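Local coordinates for Cfl (PDB 7A9J), which belongs to the ATP-dependent AMP-binding enzymes and, as a coronafacic acid ligase, probably activates carboxylic acids as adenylates for amide formation, at residues 503-508 against 530-535; 441-446 against 486-491; 355-360 against 418-423; 288-293 against 323-328. The protein carries 1 engineered substitution. All coordinates share one frame; numbering follows the deposited sequence.

Interaction 1 of 4, residues 503-508 against 530-535; sequences FIKEIP and QAEKVF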
loop_
_atom_site.group_PDB
_atom_site.type_symbol
_atom_site.label_atom_id
_atom_site.label_comp_id
_atom_site.label_asym_id
_atom_site.label_seq_id
_atom_site.Cartn_x
_atom_site.Cartn_y
_atom_site.Cartn_z
ATOM N N PHE A 503 -30.500 -9.973 -10.525
ATOM C CA PHE A 503 -30.712 -9.414 -9.196
ATOM C C PHE A 503 -30.322 -10.464 -8.170
ATOM O O PHE A 503 -30.859 -11.578 -8.181
ATOM C CB PHE A 503 -32.165 -8.980 -8.984
ATOM C CG PHE A 503 -32.593 -7.856 -9.872
ATOM C CD1 PHE A 503 -32.980 -8.103 -11.184
ATOM C CD2 PHE A 503 -32.598 -6.554 -9.410
ATOM C CE1 PHE A 503 -33.365 -7.067 -12.017
ATOM C CE2 PHE A 503 -32.994 -5.515 -10.233
ATOM C CZ PHE A 503 -33.378 -5.773 -11.542
ATOM N N ILE A 504 -29.410 -10.101 -7.276
ATOM C CA ILE A 504 -28.975 -10.967 -6.191
ATOM C C ILE A 504 -28.705 -10.069 -4.989
ATOM O O ILE A 504 -28.108 -8.998 -5.137
ATOM C CB ILE A 504 -27.736 -11.793 -6.601
ATOM C CG1 ILE A 504 -27.490 -12.931 -5.618
ATOM C CG2 ILE A 504 -26.505 -10.926 -6.722
ATOM C CD1 ILE A 504 -26.373 -13.855 -6.041
ATOM N N LYS A 505 -29.186 -10.447 -3.812
ATOM C CA LYS A 505 -29.062 -9.492 -2.715
ATOM C C LYS A 505 -27.773 -9.657 -1.930
ATOM O O LYS A 505 -27.558 -8.933 -0.956
ATOM C CB LYS A 505 -30.290 -9.548 -1.807
ATOM C CG LYS A 505 -31.483 -8.884 -2.495
ATOM C CD LYS A 505 -32.669 -8.597 -1.600
ATOM C CE LYS A 505 -33.762 -7.944 -2.433
ATOM N NZ LYS A 505 -33.847 -8.587 -3.788
ATOM N N GLU A 506 -26.887 -10.542 -2.374
ATOM C CA GLU A 506 -25.517 -10.578 -1.878
ATOM C C GLU A 506 -24.610 -10.953 -3.038
ATOM O O GLU A 506 -24.767 -12.030 -3.620
ATOM C CB GLU A 506 -25.373 -11.576 -0.738
ATOM C CG GLU A 506 -23.986 -11.671 -0.182
ATOM C CD GLU A 506 -23.868 -12.766 0.855
ATOM O OE1 GLU A 506 -24.763 -13.640 0.902
ATOM O OE2 GLU A 506 -22.882 -12.749 1.626
ATOM N N ILE A 507 -23.673 -10.077 -3.383
ATOM C CA ILE A 507 -22.750 -10.378 -4.472
ATOM C C ILE A 507 -21.575 -11.169 -3.908
ATOM O O ILE A 507 -20.975 -10.746 -2.917
ATOM C CB ILE A 507 -22.293 -9.091 -5.177
ATOM C CG1 ILE A 507 -23.451 -8.516 -5.987
ATOM C CG2 ILE A 507 -21.055 -9.348 -6.050
ATOM C CD1 ILE A 507 -23.136 -7.204 -6.650
ATOM N N PRO A 508 -21.215 -12.311 -4.494
ATOM C CA PRO A 508 -20.116 -13.124 -3.936
ATOM C C PRO A 508 -18.761 -12.417 -3.886
ATOM O O PRO A 508 -18.140 -12.197 -4.931
ATOM C CB PRO A 508 -20.060 -14.337 -4.882
ATOM C CG PRO A 508 -21.397 -14.353 -5.598
ATOM C CD PRO A 508 -21.844 -12.929 -5.680
ATOM N N GLN A 530 -29.185 -18.766 -9.092
ATOM C CA GLN A 530 -29.316 -18.365 -7.705
ATOM C C GLN A 530 -29.965 -16.998 -7.565
ATOM O O GLN A 530 -30.162 -16.536 -6.438
ATOM C CB GLN A 530 -27.944 -18.385 -7.031
ATOM C CG GLN A 530 -27.297 -19.766 -7.074
ATOM C CD GLN A 530 -28.188 -20.830 -6.444
ATOM O OE1 GLN A 530 -28.450 -20.790 -5.248
ATOM N NE2 GLN A 530 -28.682 -21.779 -7.262
ATOM N N ALA A 531 -30.344 -16.372 -8.677
ATOM C CA ALA A 531 -30.749 -14.974 -8.659
ATOM C C ALA A 531 -32.126 -14.791 -8.033
ATOM O O ALA A 531 -32.985 -15.672 -8.096
ATOM C CB ALA A 531 -30.765 -14.426 -10.077
ATOM N N GLU A 532 -32.329 -13.619 -7.423
ATOM C CA GLU A 532 -33.683 -13.205 -7.074
ATOM C C GLU A 532 -34.545 -13.135 -8.324
ATOM O O GLU A 532 -35.668 -13.647 -8.342
ATOM C CB GLU A 532 -33.660 -11.856 -6.349
ATOM C CG GLU A 532 -32.786 -11.815 -5.096
ATOM C CD GLU A 532 -33.179 -12.866 -4.073
ATOM O OE1 GLU A 532 -34.380 -13.196 -3.979
ATOM O OE2 GLU A 532 -32.286 -13.368 -3.361
ATOM N N LYS A 533 -34.018 -12.543 -9.391
ATOM C CA LYS A 533 -34.711 -12.502 -10.672
ATOM C C LYS A 533 -33.695 -12.200 -11.760
ATOM O O LYS A 533 -32.631 -11.638 -11.508
ATOM C CB LYS A 533 -35.834 -11.450 -10.692
ATOM C CG LYS A 533 -36.764 -11.571 -11.920
ATOM C CD LYS A 533 -37.911 -10.547 -11.920
ATOM C CE LYS A 533 -38.964 -10.880 -12.990
ATOM N NZ LYS A 533 -40.027 -9.836 -13.101
ATOM N N VAL A 534 -34.032 -12.598 -12.978
ATOM C CA VAL A 534 -33.230 -12.271 -14.139
ATOM C C VAL A 534 -34.130 -11.579 -15.142
ATOM O O VAL A 534 -35.285 -11.975 -15.326
ATOM C CB VAL A 534 -32.568 -13.514 -14.753
ATOM C CG1 VAL A 534 -31.690 -13.099 -15.907
ATOM C CG2 VAL A 534 -31.742 -14.235 -13.689
ATOM N N PHE A 535 -33.612 -10.519 -15.757
ATOM C CA PHE A 535 -34.357 -9.736 -16.735
ATOM C C PHE A 535 -33.496 -9.582 -17.980
ATOM O O PHE A 535 -32.467 -8.904 -17.941
ATOM C CB PHE A 535 -34.730 -8.368 -16.168
ATOM C CG PHE A 535 -35.738 -7.633 -17.006
ATOM C CD1 PHE A 535 -37.083 -7.637 -16.655
ATOM C CD2 PHE A 535 -35.351 -6.951 -18.153
ATOM C CE1 PHE A 535 -38.025 -6.967 -17.427
ATOM C CE2 PHE A 535 -36.288 -6.280 -18.926
ATOM C CZ PHE A 535 -37.627 -6.292 -18.560
#

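Interaction 2 of 4, residues 441-446 against 486-491; sequences ENTLIQ and SYLSDN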
loop_
_atom_site.group_PDB
_atom_site.type_symbol
_atom_site.label_atom_id
_atom_site.label_comp_id
_atom_site.label_asym_id
_atom_site.label_seq_id
_atom_site.Cartn_x
_atom_site.Cartn_y
_atom_site.Cartn_z
ATOM N N GLU A 441 -20.509 0.187 -13.805
ATOM C CA GLU A 441 -20.766 -0.013 -12.375
ATOM C C GLU A 441 -20.896 1.313 -11.654
ATOM O O GLU A 441 -21.789 1.488 -10.812
ATOM C CB GLU A 441 -19.632 -0.838 -11.745
ATOM C CG GLU A 441 -19.593 -2.308 -12.181
ATOM C CD GLU A 441 -18.212 -2.948 -12.038
ATOM O OE1 GLU A 441 -17.321 -2.408 -11.293
ATOM O OE2 GLU A 441 -18.027 -4.027 -12.614
ATOM N N ASN A 442 -20.025 2.273 -11.980
ATOM C CA ASN A 442 -20.091 3.556 -11.293
ATOM C C ASN A 442 -21.418 4.252 -11.545
ATOM O O ASN A 442 -21.985 4.858 -10.639
ATOM C CB ASN A 442 -18.932 4.461 -11.706
ATOM C CG ASN A 442 -18.998 5.820 -11.019
ATOM O OD1 ASN A 442 -18.812 5.932 -9.797
ATOM N ND2 ASN A 442 -19.288 6.858 -11.796
ATOM N N THR A 443 -21.951 4.140 -12.759
ATOM C CA THR A 443 -23.251 4.728 -13.056
ATOM C C THR A 443 -24.361 4.021 -12.289
ATOM O O THR A 443 -25.236 4.666 -11.708
ATOM C CB THR A 443 -23.504 4.651 -14.566
ATOM O OG1 THR A 443 -22.515 5.441 -15.232
ATOM C CG2 THR A 443 -24.907 5.185 -14.894
ATOM N N LEU A 444 -24.342 2.686 -12.300
ATOM C CA LEU A 444 -25.416 1.900 -11.696
ATOM C C LEU A 444 -25.566 2.208 -10.220
ATOM O O LEU A 444 -26.674 2.461 -9.731
ATOM C CB LEU A 444 -25.136 0.407 -11.895
ATOM C CG LEU A 444 -25.379 -0.114 -13.307
ATOM C CD1 LEU A 444 -24.783 -1.495 -13.447
ATOM C CD2 LEU A 444 -26.873 -0.117 -13.651
ATOM N N ILE A 445 -24.453 2.207 -9.490
ATOM C CA ILE A 445 -24.534 2.378 -8.047
ATOM C C ILE A 445 -25.053 3.771 -7.624
ATOM O O ILE A 445 -25.510 3.938 -6.485
ATOM C CB ILE A 445 -23.154 2.048 -7.437
ATOM C CG1 ILE A 445 -23.283 1.765 -5.937
ATOM C CG2 ILE A 445 -22.194 3.208 -7.643
ATOM C CD1 ILE A 445 -21.953 1.551 -5.248
ATOM N N GLN A 446 -25.034 4.778 -8.511
ATOM C CA GLN A 446 -25.611 6.070 -8.152
ATOM C C GLN A 446 -27.110 5.977 -7.922
ATOM O O GLN A 446 -27.676 6.817 -7.202
ATOM C CB GLN A 446 -25.331 7.120 -9.236
ATOM C CG GLN A 446 -23.867 7.326 -9.548
ATOM C CD GLN A 446 -23.033 7.393 -8.289
ATOM O OE1 GLN A 446 -23.369 8.119 -7.346
ATOM N NE2 GLN A 446 -21.974 6.586 -8.239
ATOM N N SER A 486 -34.195 2.435 -18.216
ATOM C CA SER A 486 -34.511 3.830 -18.498
ATOM C C SER A 486 -33.478 4.764 -17.873
ATOM O O SER A 486 -33.042 5.729 -18.511
ATOM C CB SER A 486 -35.927 4.168 -18.018
ATOM O OG SER A 486 -36.020 4.115 -16.608
ATOM N N TYR A 487 -33.046 4.472 -16.646
ATOM C CA TYR A 487 -32.008 5.275 -15.998
ATOM C C TYR A 487 -30.717 5.297 -16.818
ATOM O O TYR A 487 -30.068 6.346 -16.939
ATOM C CB TYR A 487 -31.757 4.734 -14.584
ATOM C CG TYR A 487 -30.540 5.286 -13.877
ATOM C CD1 TYR A 487 -30.566 6.524 -13.246
ATOM C CD2 TYR A 487 -29.365 4.554 -13.827
ATOM C CE1 TYR A 487 -29.430 7.018 -12.587
ATOM C CE2 TYR A 487 -28.244 5.029 -13.183
ATOM C CZ TYR A 487 -28.272 6.253 -12.566
ATOM O OH TYR A 487 -27.128 6.694 -11.935
ATOM N N LEU A 488 -30.329 4.152 -17.395
ATOM C CA LEU A 488 -29.114 4.117 -18.204
ATOM C C LEU A 488 -29.284 4.864 -19.531
ATOM O O LEU A 488 -28.320 5.453 -20.031
ATOM C CB LEU A 488 -28.684 2.670 -18.446
ATOM C CG LEU A 488 -28.185 1.909 -17.216
ATOM C CD1 LEU A 488 -27.777 0.512 -17.609
ATOM C CD2 LEU A 488 -27.000 2.590 -16.604
ATOM N N SER A 489 -30.485 4.851 -20.118
ATOM C CA SER A 489 -30.731 5.626 -21.335
ATOM C C SER A 489 -30.379 7.099 -21.152
ATOM O O SER A 489 -29.869 7.747 -22.073
ATOM C CB SER A 489 -32.195 5.492 -21.735
ATOM O OG SER A 489 -32.632 4.166 -21.479
ATOM N N ASP A 490 -30.654 7.648 -19.971
ATOM C CA ASP A 490 -30.364 9.048 -19.705
ATOM C C ASP A 490 -28.905 9.299 -19.347
ATOM O O ASP A 490 -28.476 10.457 -19.366
ATOM C CB ASP A 490 -31.259 9.564 -18.572
ATOM C CG ASP A 490 -32.743 9.228 -18.781
ATOM O OD1 ASP A 490 -33.220 9.202 -19.943
ATOM O OD2 ASP A 490 -33.439 8.990 -17.768
ATOM N N ASN A 491 -28.125 8.263 -19.025
ATOM C CA ASN A 491 -26.796 8.486 -18.472
ATOM C C ASN A 491 -25.653 7.831 -19.230
ATOM O O ASN A 491 -24.507 8.245 -19.034
ATOM C CB ASN A 491 -26.735 8.014 -17.010
ATOM C CG ASN A 491 -27.585 8.861 -16.090
ATOM O OD1 ASN A 491 -27.227 9.987 -15.754
ATOM N ND2 ASN A 491 -28.716 8.317 -15.669
#

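Interaction 3 of 4, residues 355-360 against 418-423; sequences PSIGWP and LIFLGR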
loop_
_atom_site.group_PDB
_atom_site.type_symbol
_atom_site.label_atom_id
_atom_site.label_comp_id
_atom_site.label_asym_id
_atom_site.label_seq_id
_atom_site.Cartn_x
_atom_site.Cartn_y
_atom_site.Cartn_z
ATOM N N PRO A 355 -14.929 7.445 -11.982
ATOM C CA PRO A 355 -13.762 6.760 -11.422
ATOM C C PRO A 355 -12.457 7.365 -11.908
ATOM O O PRO A 355 -12.261 7.625 -13.096
ATOM C CB PRO A 355 -13.932 5.310 -11.907
ATOM C CG PRO A 355 -15.383 5.185 -12.142
ATOM C CD PRO A 355 -15.738 6.521 -12.821
ATOM N N SER A 356 -11.605 7.694 -10.962
ATOM C CA SER A 356 -10.364 8.351 -11.309
ATOM C C SER A 356 -9.254 8.019 -10.316
ATOM O O SER A 356 -9.468 7.607 -9.165
ATOM C CB SER A 356 -10.576 9.891 -11.423
ATOM O OG SER A 356 -10.826 10.419 -10.136
ATOM N N ILE A 357 -8.040 8.105 -10.816
ATOM C CA ILE A 357 -6.907 7.878 -9.937
ATOM C C ILE A 357 -6.079 9.105 -9.640
ATOM O O ILE A 357 -5.135 9.013 -8.800
ATOM C CB ILE A 357 -5.983 6.765 -10.430
ATOM C CG1 ILE A 357 -5.432 7.110 -11.821
ATOM C CG2 ILE A 357 -6.725 5.434 -10.342
ATOM C CD1 ILE A 357 -4.519 6.014 -12.333
ATOM N N GLY A 358 -6.384 10.250 -10.201
ATOM C CA GLY A 358 -5.647 11.408 -9.743
ATOM C C GLY A 358 -4.555 11.871 -10.698
ATOM O O GLY A 358 -4.587 11.596 -11.917
ATOM N N TRP A 359 -3.555 12.539 -10.150
ATOM C CA TRP A 359 -2.584 13.261 -10.923
ATOM C C TRP A 359 -1.193 12.676 -10.732
ATOM O O TRP A 359 -0.793 12.412 -9.588
ATOM C CB TRP A 359 -2.558 14.744 -10.507
ATOM C CG TRP A 359 -3.757 15.519 -10.921
ATOM C CD1 TRP A 359 -3.866 16.289 -12.059
ATOM C CD2 TRP A 359 -5.079 15.528 -10.304
ATOM N NE1 TRP A 359 -5.119 16.818 -12.147
ATOM C CE2 TRP A 359 -5.876 16.387 -11.088
ATOM C CE3 TRP A 359 -5.613 14.983 -9.120
ATOM C CZ2 TRP A 359 -7.234 16.654 -10.790
ATOM C CZ3 TRP A 359 -6.953 15.240 -8.815
ATOM C CH2 TRP A 359 -7.753 16.052 -9.676
ATOM N N PRO A 360 -0.358 12.680 -11.770
ATOM C CA PRO A 360 1.057 12.289 -11.565
ATOM C C PRO A 360 1.743 13.219 -10.580
ATOM O O PRO A 360 1.585 14.443 -10.609
ATOM C CB PRO A 360 1.682 12.431 -12.971
ATOM C CG PRO A 360 0.455 12.141 -13.909
ATOM C CD PRO A 360 -0.689 12.875 -13.203
ATOM N N LEU A 418 -6.318 11.564 -14.257
ATOM C CA LEU A 418 -6.382 10.290 -14.992
ATOM C C LEU A 418 -7.694 9.627 -14.635
ATOM O O LEU A 418 -7.894 9.111 -13.545
ATOM C CB LEU A 418 -5.187 9.420 -14.622
ATOM C CG LEU A 418 -3.934 10.157 -15.139
ATOM C CD1 LEU A 418 -2.752 9.422 -14.535
ATOM C CD2 LEU A 418 -3.851 10.052 -16.723
ATOM N N ILE A 419 -8.632 9.699 -15.558
ATOM C CA ILE A 419 -9.842 8.905 -15.447
ATOM C C ILE A 419 -9.508 7.431 -15.558
ATOM O O ILE A 419 -8.758 6.998 -16.448
ATOM C CB ILE A 419 -10.821 9.352 -16.551
ATOM C CG1 ILE A 419 -11.264 10.779 -16.359
ATOM C CG2 ILE A 419 -11.982 8.415 -16.579
ATOM C CD1 ILE A 419 -11.673 11.248 -14.945
ATOM N N PHE A 420 -10.114 6.625 -14.721
ATOM C CA PHE A 420 -9.757 5.220 -14.637
ATOM C C PHE A 420 -10.798 4.387 -15.364
ATOM O O PHE A 420 -11.992 4.470 -15.067
ATOM C CB PHE A 420 -9.612 4.779 -13.171
ATOM C CG PHE A 420 -9.094 3.389 -13.020
ATOM C CD1 PHE A 420 -7.729 3.154 -13.134
ATOM C CD2 PHE A 420 -9.927 2.367 -12.628
ATOM C CE1 PHE A 420 -7.235 1.880 -12.948
ATOM C CE2 PHE A 420 -9.427 1.077 -12.441
ATOM C CZ PHE A 420 -8.102 0.844 -12.626
ATOM N N LEU A 421 -10.336 3.621 -16.339
ATOM C CA LEU A 421 -11.245 2.849 -17.172
ATOM C C LEU A 421 -11.142 1.368 -16.868
ATOM O O LEU A 421 -11.724 0.526 -17.604
ATOM C CB LEU A 421 -10.968 3.117 -18.664
ATOM C CG LEU A 421 -11.112 4.607 -18.950
ATOM C CD1 LEU A 421 -10.780 4.884 -20.383
ATOM C CD2 LEU A 421 -12.555 4.971 -18.690
ATOM N N GLY A 422 -10.402 1.014 -15.830
ATOM C CA GLY A 422 -10.351 -0.373 -15.407
ATOM C C GLY A 422 -9.127 -1.096 -15.946
ATOM O O GLY A 422 -8.235 -0.526 -16.586
ATOM N N ARG A 423 -9.048 -2.365 -15.581
ATOM C CA ARG A 423 -7.999 -3.222 -16.122
ATOM C C ARG A 423 -8.198 -3.450 -17.613
ATOM O O ARG A 423 -9.319 -3.659 -18.098
ATOM C CB ARG A 423 -8.013 -4.580 -15.427
ATOM C CG ARG A 423 -7.798 -4.498 -13.954
ATOM C CD ARG A 423 -6.373 -4.185 -13.672
ATOM N NE ARG A 423 -5.444 -5.188 -14.202
ATOM C CZ ARG A 423 -4.119 -5.021 -14.281
ATOM N NH1 ARG A 423 -3.538 -3.866 -13.883
ATOM N NH2 ARG A 423 -3.381 -6.009 -14.792
#

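Interaction 4 of 4, residues 288-293 against 323-328; sequences KIIKNE and FECFGS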
loop_
_atom_site.group_PDB
_atom_site.type_symbol
_atom_site.label_atom_id
_atom_site.label_comp_id
_atom_site.label_asym_id
_atom_site.label_seq_id
_atom_site.Cartn_x
_atom_site.Cartn_y
_atom_site.Cartn_z
ATOM N N LYS A 288 -13.545 -1.775 6.314
ATOM C CA LYS A 288 -13.773 -2.305 7.654
ATOM C C LYS A 288 -14.103 -1.196 8.635
ATOM O O LYS A 288 -14.984 -1.352 9.486
ATOM C CB LYS A 288 -12.546 -3.060 8.139
ATOM C CG LYS A 288 -12.183 -4.245 7.252
ATOM C CD LYS A 288 -10.731 -4.692 7.464
ATOM C CE LYS A 288 -10.662 -5.905 8.371
ATOM N NZ LYS A 288 -10.136 -7.096 7.640
ATOM N N ILE A 289 -13.412 -0.062 8.521
ATOM C CA ILE A 289 -13.700 1.052 9.408
ATOM C C ILE A 289 -15.152 1.515 9.217
ATOM O O ILE A 289 -15.883 1.753 10.190
ATOM C CB ILE A 289 -12.647 2.142 9.160
ATOM C CG1 ILE A 289 -11.324 1.646 9.812
ATOM C CG2 ILE A 289 -13.051 3.453 9.788
ATOM C CD1 ILE A 289 -10.114 2.461 9.449
ATOM N N ILE A 290 -15.600 1.560 7.967
ATOM C CA ILE A 290 -16.977 1.933 7.655
ATOM C C ILE A 290 -17.938 0.928 8.263
ATOM O O ILE A 290 -18.950 1.292 8.877
ATOM C CB ILE A 290 -17.164 2.024 6.132
ATOM C CG1 ILE A 290 -16.339 3.192 5.570
ATOM C CG2 ILE A 290 -18.681 2.068 5.738
ATOM C CD1 ILE A 290 -16.201 3.149 4.057
ATOM N N LYS A 291 -17.638 -0.358 8.088
ATOM C CA LYS A 291 -18.574 -1.377 8.535
ATOM C C LYS A 291 -18.718 -1.383 10.053
ATOM O O LYS A 291 -19.805 -1.645 10.569
ATOM C CB LYS A 291 -18.133 -2.747 8.034
ATOM C CG LYS A 291 -19.190 -3.822 8.332
ATOM C CD LYS A 291 -18.853 -5.187 7.743
ATOM C CE LYS A 291 -19.482 -5.382 6.375
ATOM N NZ LYS A 291 -19.589 -6.833 6.073
ATOM N N ASN A 292 -17.648 -1.068 10.781
ATOM C CA ASN A 292 -17.727 -1.047 12.239
ATOM C C ASN A 292 -18.717 0.000 12.745
ATOM O O ASN A 292 -19.330 -0.185 13.802
ATOM C CB ASN A 292 -16.344 -0.792 12.826
ATOM C CG ASN A 292 -15.396 -1.935 12.567
ATOM O OD1 ASN A 292 -15.809 -3.016 12.125
ATOM N ND2 ASN A 292 -14.114 -1.713 12.851
ATOM N N GLU A 293 -18.902 1.092 11.996
ATOM C CA GLU A 293 -19.811 2.159 12.416
ATOM C C GLU A 293 -21.270 1.744 12.389
ATOM O O GLU A 293 -22.074 2.348 13.108
ATOM C CB GLU A 293 -19.644 3.394 11.532
ATOM C CG GLU A 293 -18.336 4.082 11.737
ATOM C CD GLU A 293 -18.201 4.680 13.128
ATOM O OE1 GLU A 293 -18.923 5.654 13.463
ATOM O OE2 GLU A 293 -17.366 4.170 13.886
ATOM N N PHE A 323 -17.391 9.090 2.497
ATOM C CA PHE A 323 -17.977 10.395 2.796
ATOM C C PHE A 323 -19.349 10.253 3.442
ATOM O O PHE A 323 -19.674 10.984 4.386
ATOM C CB PHE A 323 -18.104 11.261 1.529
ATOM C CG PHE A 323 -18.664 12.634 1.823
ATOM C CD1 PHE A 323 -17.845 13.622 2.386
ATOM C CD2 PHE A 323 -20.001 12.922 1.583
ATOM C CE1 PHE A 323 -18.354 14.871 2.704
ATOM C CE2 PHE A 323 -20.519 14.179 1.888
ATOM C CZ PHE A 323 -19.696 15.153 2.432
ATOM N N GLU A 324 -20.176 9.346 2.938
ATOM C CA GLU A 324 -21.496 9.191 3.548
ATOM C C GLU A 324 -21.349 8.868 5.022
ATOM O O GLU A 324 -22.069 9.401 5.872
ATOM C CB GLU A 324 -22.287 8.078 2.865
ATOM C CG GLU A 324 -22.452 8.188 1.349
ATOM C CD GLU A 324 -23.577 9.102 0.917
ATOM O OE1 GLU A 324 -24.313 9.607 1.796
ATOM O OE2 GLU A 324 -23.724 9.309 -0.310
ATOM N N CYS A 325 -20.389 8.014 5.336
ATOM C CA CYS A 325 -20.267 7.511 6.690
ATOM C C CYS A 325 -19.606 8.529 7.611
ATOM O O CYS A 325 -20.074 8.751 8.730
ATOM C CB CYS A 325 -19.485 6.201 6.665
ATOM S SG CYS A 325 -19.348 5.407 8.297
ATOM N N PHE A 326 -18.512 9.157 7.180
ATOM C CA PHE A 326 -17.773 10.011 8.088
ATOM C C PHE A 326 -17.732 11.479 7.711
ATOM O O PHE A 326 -17.203 12.276 8.494
ATOM C CB PHE A 326 -16.324 9.514 8.193
ATOM C CG PHE A 326 -16.232 8.138 8.743
ATOM C CD1 PHE A 326 -16.423 7.920 10.096
ATOM C CD2 PHE A 326 -15.965 7.058 7.910
ATOM C CE1 PHE A 326 -16.344 6.636 10.618
ATOM C CE2 PHE A 326 -15.894 5.777 8.417
ATOM C CZ PHE A 326 -16.092 5.568 9.766
ATOM N N GLY A 327 -18.219 11.862 6.534
ATOM C CA GLY A 327 -17.985 13.225 6.092
ATOM C C GLY A 327 -16.526 13.558 5.853
ATOM O O GLY A 327 -16.149 14.733 5.901
ATOM N N SER A 328 -15.683 12.551 5.642
ATOM C CA SER A 328 -14.262 12.746 5.394
ATOM C C SER A 328 -14.043 12.530 3.903
ATOM O O SER A 328 -14.791 11.784 3.258
ATOM C CB SER A 328 -13.422 11.766 6.236
ATOM O OG SER A 328 -11.993 11.888 6.083
#

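Interaction 1 of 4, residues 503-508 against 530-535
Phe503 and Lys533 pair at the edge of a small sheet, and the Phe503 side chain runs beside the Lys533 carbonyl. Its CB lies 3.7 Å from Lys533 O. With chi1 at -65°, CG stands beside the backbone N, and the ring is carried along the same carbonyl. CD1 comes to 3.6 Å from Lys533 O, which sits at the ring edge, in its plane. Farther out, the ring leaves the 530-535 segment and is received by Ala481 and Ile484 of helix 481-491 and by Ile471 and Pro473 of strand 464-473. The same carbonyl is gripped from the backbone: Phe503 N donates to Lys533 O at 2.9 Å, almost straight (165°). One residue back, Glu532 N reaches Phe503 O at 2.6 Å, but the bond is bent (129°) and weak. Ala531 CB also rests on this oxygen, at 3.4 Å. On the exposed side, Lys505 and the bent Glu532 chain cross at about a right angle, and Lys505 NZ approaches Glu532 CG to 3.6 Å. The opposite charges stay apart, with Lys505 NZ 4.6 Å from Glu532 OE1, too far for a salt bridge, so any attraction is probably weak. Glu532 and Lys533 thus both face Phe503, a classic beta bulge where the last strand, 533-536, joins strand 500-503 at the edge of the C-terminal domain sheet.

Interaction 2 of 4, residues 441-446 against 486-491
Thr443 meets the second helix with both its carbonyl and its methyl group. Thr443 O takes the phenol of Tyr487, OH to O 2.8 Å, while Gln446 N reaches the same oxygen from the opposite face of its carbonyl plane, so two donors hold it. The oxygen lies at the edge of the Tyr487 ring. Thr443 CG2 is anti to the backbone N, which sends it between the side chains of the other helix: it touches Leu488 CD2 at 3.7 Å and Tyr487 CE2 at 3.8 Å, and Asn491 CB lies a little farther off. Leu444 starts away from this helix, but its CD2 swings back to Leu488 CD2 at 4.0 Å, and the side chain also packs on Ile450, Ser453 and Val455 of strand 450-460. Gln446 brings CB to 3.3 Å from Tyr487 OH; its chain then folds back so that NE2 donates to Asn442 O at 3.0 Å and also bonds to Gln320 OE1. On the Tyr487 side, Asn491 ND2 bonds to Tyr487 O at 2.7 Å and stands above the rim of one ring face, while His447 meets the ring edge-to-face. The axes of 441-445 and 486-491 pass 10.7 Å apart, their directions 123° apart, a steep helix-helix crossing beside the sheet of the mobile C-terminal domain typical of AMP-forming adenylating enzymes.

Interaction 3 of 4, residues 355-360 against 418-423
Strands 356-360 and 418-423 form an antiparallel beta pair in the beta-rich part of the AMP-binding domain, their axes 4.5 Å apart and directions 152° apart. Three backbone bonds tie them. Phe420 N donates to Pro355 O at 2.9 Å in a nearly straight N-H line (177°), though it arrives from above the carbonyl plane. Ile357 N meets Leu418 O almost head-on, and Leu418 N returns a bond to Gly358 O from a tilted direction. Ser356 and Ile419 form the non-hydrogen-bonded pair between the first two, with Ser356 CB 3.9 Å from Ile419 CD1; the hydroxyl OG turns to His346 NE2. Apolar contacts centre on Ile357. Chi1 of 59° sets CG1 between the backbone N and the carbonyl carbon, where it presses on Leu418 CB at 3.6 Å, and leaves Ile357 CG2 3.7 Å from Phe420 CD1. Ile344 of strand 342-346 packs on both Ile357 and Leu418, adding to the buried layer. At the far end Pro360 CD brushes Leu418 CD1 at 4.2 Å. Over one face of the Phe420 ring, Gly422 N stands 3.4 Å above the plane, offset toward the rim.

Interaction 4 of 4, residues 288-293 against 323-328
This is helix-to-helix packing in the AMP-binding domain, joining helices 283-294 and 316-326, which follow the adjacent parallel strands 278-281 and 306-311. The Phe326 ring is the main wedge. Phe326 sets out to one side of the other helix, but chi1 of -62° swings the far end of the ring there. Ile290 CG1 meets Phe326 CE2 at the ring edge, 3.9 Å away, while Ile289 crosses the Phe326 side chain at about a right angle and brings CG2 to 3.7 Å from CZ. Glu293 crosses obliquely with its aliphatic part, CG standing 3.3 Å from Phe326 CZ, which is close packing. Its carboxylate plane is turned 45° from the ring, and OE1 accepts from Leu300 N, so that oxygen is bonded beyond the ring. Cys325 adds a second point of touch: SG is anti to its backbone N, lies 3.8 Å from Glu293 CB, and stands over the rim of one Phe326 face. Leu302 packs on both Ile289 and Phe326. With no hydrogen bond between the segments, cohesion comes from van der Waals contact of ring, sulfur, methyl and methylene groups, and Glu293 takes part through its carbon chain rather than its charge.

How the interactions relate
Interactions 1 and 2 belong to the C-terminal domain, their centres 18 Å apart, and are bridged by helix 481-491, which supplies Tyr487 and Leu488 to interaction 2 and receives the Phe503 ring of interaction 1. Interaction 2 touches interaction 3 directly, Asn442 CB lying 3.6 Å from Pro355 CG, where the C-terminal domain meets the AMP-binding domain. Helix 316-326 of interaction 4 enters the same junction: its Gln320 bonds to Gln446 and its Thr316 to Ser356 N. The bound 6-ethyl-1-oxo-indene-4-carboxylic acid lies about 10 Å from the Ile357 side chain of interaction 3; Gly310 and Gly311, preceding helix 316-326, and Ser333 to Thr337, following it, line that pocket.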